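Local atomic coordinates of aldose-aldose oxidoreductase (PDB entry 5A04), a protein that binds NADPH and glucose and probably transfers hydride between aldose sugars, oxidising one and reducing another with the cofactor kept bound. Residues N139-R147 with A194-P202. Residues are numbered along the deposited sequence; the frame is centred on the assembly and turned at random.
Sequences NIEAIKLVR and ARYLTGEEP
Two helices of the C-terminal alpha/beta domain, 137-147 and 182-198, pack side by side here, joined by Tyr196 near the start of helix 137-147 and by Arg147 at its end. The axes of segments 139-147 and 194-198 approach to 9.4 Å, with N-to-C directions 45° apart. Tyr196 OH donates to Asn139 OD1 at 2.7 Å. The hydroxyl sits above the carbonyl plane, and amide and ring are turned 75° against each other. Tyr250 OH also bonds Asn139 OD1, while Asn139 ND2 is held by Ala264 O and Gln136 OE1, so the buried amide is gripped at both ends. Tyr196 CG lies between the backbone N and carbonyl carbon (chi1 60°), which swings the ring across to Ile143. There Ile143 CD1 meets Tyr196 CD1 at 3.6 Å. A phenylalanine in place of Tyr196 would probably leave Asn139 OD1 with one hydroxyl donor fewer. Both helices rest on the large mixed beta-sheet: Tyr250 of strand 247-254 touches Ala142, Tyr196 and Leu197. Between the helices, Leu197 CD2 reaches Ala142 CB at 4.1 Å. At the C-terminal end of helix 182-198, Arg147 bonds two carbonyls, NH2 to Tyr196 O at 2.9 Å and NH1 to Leu197 O at 3.0 Å. A bend at chi2 turns the Arg147 guanidinium back toward this helix end, with Ile143 CG2 over one of its faces. Positive charge here probably suits the helix dipole.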
loop_
_atom_site.group_PDB
_atom_site.type_symbol
_atom_site.label_atom_id
_atom_site.label_comp_id
_atom_site.label_asym_id
_atom_site.label_seq_id
_atom_site.Cartn_x
_atom_site.Cartn_y
_atom_site.Cartn_z
ATOM N N ASN A 139 0.953 17.571 -6.309
ATOM C CA ASN A 139 -0.385 17.110 -5.924
ATOM C C ASN A 139 -1.452 17.647 -6.870
ATOM O O ASN A 139 -2.343 16.917 -7.306
ATOM C CB ASN A 139 -0.691 17.515 -4.475
ATOM C CG ASN A 139 -0.011 16.615 -3.475
ATOM O OD1 ASN A 139 -0.603 15.638 -3.009
ATOM N ND2 ASN A 139 1.247 16.913 -3.154
ATOM N N ILE A 140 -1.358 18.929 -7.201
ATOM C CA ILE A 140 -2.289 19.533 -8.140
ATOM C C ILE A 140 -2.236 18.815 -9.495
ATOM O O ILE A 140 -3.274 18.511 -10.081
ATOM C CB ILE A 140 -1.993 21.030 -8.300
ATOM C CG1 ILE A 140 -2.368 21.758 -7.002
ATOM C CG2 ILE A 140 -2.768 21.617 -9.464
ATOM C CD1 ILE A 140 -1.926 23.198 -6.963
ATOM N N GLU A 141 -1.027 18.499 -9.953
ATOM C CA GLU A 141 -0.842 17.763 -11.208
ATOM C C GLU A 141 -1.492 16.367 -11.172
ATOM O O GLU A 141 -2.149 15.966 -12.132
ATOM C CB GLU A 141 0.649 17.639 -11.527
ATOM C CG GLU A 141 0.942 17.060 -12.914
ATOM C CD GLU A 141 0.936 18.103 -14.032
ATOM O OE1 GLU A 141 0.883 19.319 -13.751
ATOM O OE2 GLU A 141 0.985 17.697 -15.213
ATOM N N ALA A 142 -1.316 15.646 -10.066
ATOM C CA ALA A 142 -1.933 14.319 -9.909
ATOM C C ALA A 142 -3.457 14.403 -9.953
ATOM O O ALA A 142 -4.120 13.637 -10.654
ATOM C CB ALA A 142 -1.487 13.668 -8.593
ATOM N N ILE A 143 -4.012 15.324 -9.176
ATOM C CA ILE A 143 -5.454 15.518 -9.165
ATOM C C ILE A 143 -5.960 15.808 -10.577
ATOM O O ILE A 143 -6.946 15.211 -11.017
ATOM C CB ILE A 143 -5.871 16.667 -8.214
ATOM C CG1 ILE A 143 -5.575 16.296 -6.754
ATOM C CG2 ILE A 143 -7.351 16.988 -8.374
ATOM C CD1 ILE A 143 -5.669 17.490 -5.788
ATOM N N LYS A 144 -5.270 16.693 -11.298
ATOM C CA LYS A 144 -5.697 17.053 -12.655
ATOM C C LYS A 144 -5.640 15.867 -13.619
ATOM O O LYS A 144 -6.543 15.688 -14.441
ATOM C CB LYS A 144 -4.849 18.199 -13.216
ATOM C CG LYS A 144 -5.410 18.762 -14.528
ATOM C CD LYS A 144 -6.596 19.698 -14.273
ATOM C CE LYS A 144 -7.468 19.909 -15.513
ATOM N NZ LYS A 144 -6.684 20.241 -16.737
ATOM N N LEU A 145 -4.582 15.066 -13.521
ATOM C CA LEU A 145 -4.468 13.861 -14.342
ATOM C C LEU A 145 -5.670 12.948 -14.135
ATOM O O LEU A 145 -6.245 12.439 -15.097
ATOM C CB LEU A 145 -3.173 13.110 -14.024
ATOM C CG LEU A 145 -1.912 13.673 -14.692
ATOM C CD1 LEU A 145 -0.658 13.046 -14.112
ATOM C CD2 LEU A 145 -1.975 13.433 -16.206
ATOM N N VAL A 146 -6.057 12.757 -12.878
ATOM C CA VAL A 146 -7.196 11.905 -12.572
ATOM C C VAL A 146 -8.460 12.473 -13.187
ATOM O O VAL A 146 -9.219 11.755 -13.842
ATOM C CB VAL A 146 -7.397 11.747 -11.055
ATOM C CG1 VAL A 146 -8.703 11.028 -10.766
ATOM C CG2 VAL A 146 -6.211 11.002 -10.446
ATOM N N ARG A 147 -8.675 13.766 -12.982
ATOM C CA ARG A 147 -9.911 14.416 -13.424
ATOM C C ARG A 147 -10.025 14.472 -14.935
ATOM O O ARG A 147 -11.134 14.448 -15.473
ATOM C CB ARG A 147 -10.007 15.834 -12.861
ATOM C CG ARG A 147 -10.029 15.901 -11.350
ATOM C CD ARG A 147 -11.289 15.278 -10.759
ATOM N NE ARG A 147 -11.398 15.583 -9.334
ATOM C CZ ARG A 147 -10.851 14.855 -8.363
ATOM N NH1 ARG A 147 -10.147 13.766 -8.649
ATOM N NH2 ARG A 147 -10.998 15.226 -7.100
ATOM N N ALA A 194 -6.560 10.163 -0.303
ATOM C CA ALA A 194 -7.478 9.204 -0.925
ATOM C C ALA A 194 -8.757 9.925 -1.348
ATOM O O ALA A 194 -9.293 9.677 -2.431
ATOM C CB ALA A 194 -7.795 8.057 0.026
ATOM N N ARG A 195 -9.208 10.848 -0.502
ATOM C CA ARG A 195 -10.398 11.637 -0.794
ATOM C C ARG A 195 -10.185 12.614 -1.953
ATOM O O ARG A 195 -11.038 12.688 -2.838
ATOM C CB ARG A 195 -10.859 12.393 0.463
ATOM C CG ARG A 195 -11.487 11.456 1.537
ATOM C CD ARG A 195 -11.855 12.197 2.848
ATOM N NE ARG A 195 -12.748 13.298 2.518
ATOM C CZ ARG A 195 -12.410 14.582 2.559
ATOM N NH1 ARG A 195 -11.221 14.950 3.023
ATOM N NH2 ARG A 195 -13.282 15.504 2.150
ATOM N N TYR A 196 -9.075 13.360 -1.977
ATOM C CA TYR A 196 -8.956 14.340 -3.062
ATOM C C TYR A 196 -8.491 13.722 -4.375
ATOM O O TYR A 196 -8.751 14.283 -5.439
ATOM C CB TYR A 196 -8.072 15.562 -2.686
ATOM C CG TYR A 196 -6.606 15.397 -2.300
ATOM C CD1 TYR A 196 -5.643 14.992 -3.223
ATOM C CD2 TYR A 196 -6.175 15.780 -1.031
ATOM C CE1 TYR A 196 -4.286 14.903 -2.858
ATOM C CE2 TYR A 196 -4.837 15.688 -0.657
ATOM C CZ TYR A 196 -3.899 15.259 -1.574
ATOM O OH TYR A 196 -2.578 15.189 -1.181
ATOM N N LEU A 197 -7.868 12.554 -4.330
ATOM C CA LEU A 197 -7.498 11.882 -5.581
ATOM C C LEU A 197 -8.732 11.238 -6.226
ATOM O O LEU A 197 -8.920 11.317 -7.445
ATOM C CB LEU A 197 -6.399 10.843 -5.336
ATOM C CG LEU A 197 -5.056 11.448 -4.923
ATOM C CD1 LEU A 197 -4.133 10.359 -4.420
ATOM C CD2 LEU A 197 -4.386 12.223 -6.089
ATOM N N THR A 198 -9.589 10.608 -5.422
ATOM C CA THR A 198 -10.810 10.021 -5.978
ATOM C C THR A 198 -11.848 11.097 -6.242
ATOM O O THR A 198 -12.696 10.953 -7.131
ATOM C CB THR A 198 -11.449 8.967 -5.038
ATOM O OG1 THR A 198 -11.751 9.587 -3.784
ATOM C CG2 THR A 198 -10.511 7.796 -4.811
ATOM N N GLY A 199 -11.794 12.165 -5.447
ATOM C CA GLY A 199 -12.848 13.167 -5.435
ATOM C C GLY A 199 -14.131 12.607 -4.845
ATOM O O GLY A 199 -15.222 13.126 -5.094
ATOM N N GLU A 200 -13.997 11.550 -4.053
ATOM C CA GLU A 200 -15.154 10.877 -3.461
ATOM C C GLU A 200 -15.072 10.783 -1.947
ATOM O O GLU A 200 -14.030 11.056 -1.360
ATOM C CB GLU A 200 -15.285 9.474 -4.032
ATOM C CG GLU A 200 -15.492 9.408 -5.539
ATOM C CD GLU A 200 -15.698 7.978 -5.989
ATOM O OE1 GLU A 200 -16.802 7.434 -5.755
ATOM O OE2 GLU A 200 -14.751 7.395 -6.555
ATOM N N GLU A 201 -16.177 10.373 -1.320
ATOM C CA GLU A 201 -16.193 10.085 0.113
ATOM C C GLU A 201 -16.438 8.599 0.329
ATOM O O GLU A 201 -17.273 8.009 -0.352
ATOM C CB GLU A 201 -17.278 10.910 0.822
ATOM C CG GLU A 201 -17.173 12.399 0.550
ATOM C CD GLU A 201 -15.917 13.009 1.142
ATOM O OE1 GLU A 201 -15.424 12.473 2.160
ATOM O OE2 GLU A 201 -15.442 14.032 0.610
ATOM N N PRO A 202 -15.722 7.991 1.287
ATOM C CA PRO A 202 -15.800 6.529 1.421
ATOM C C PRO A 202 -17.145 6.053 1.956
ATOM O O PRO A 202 -17.819 6.789 2.685
ATOM C CB PRO A 202 -14.672 6.194 2.402
ATOM C CG PRO A 202 -14.384 7.471 3.122
ATOM C CD PRO A 202 -14.749 8.600 2.212
#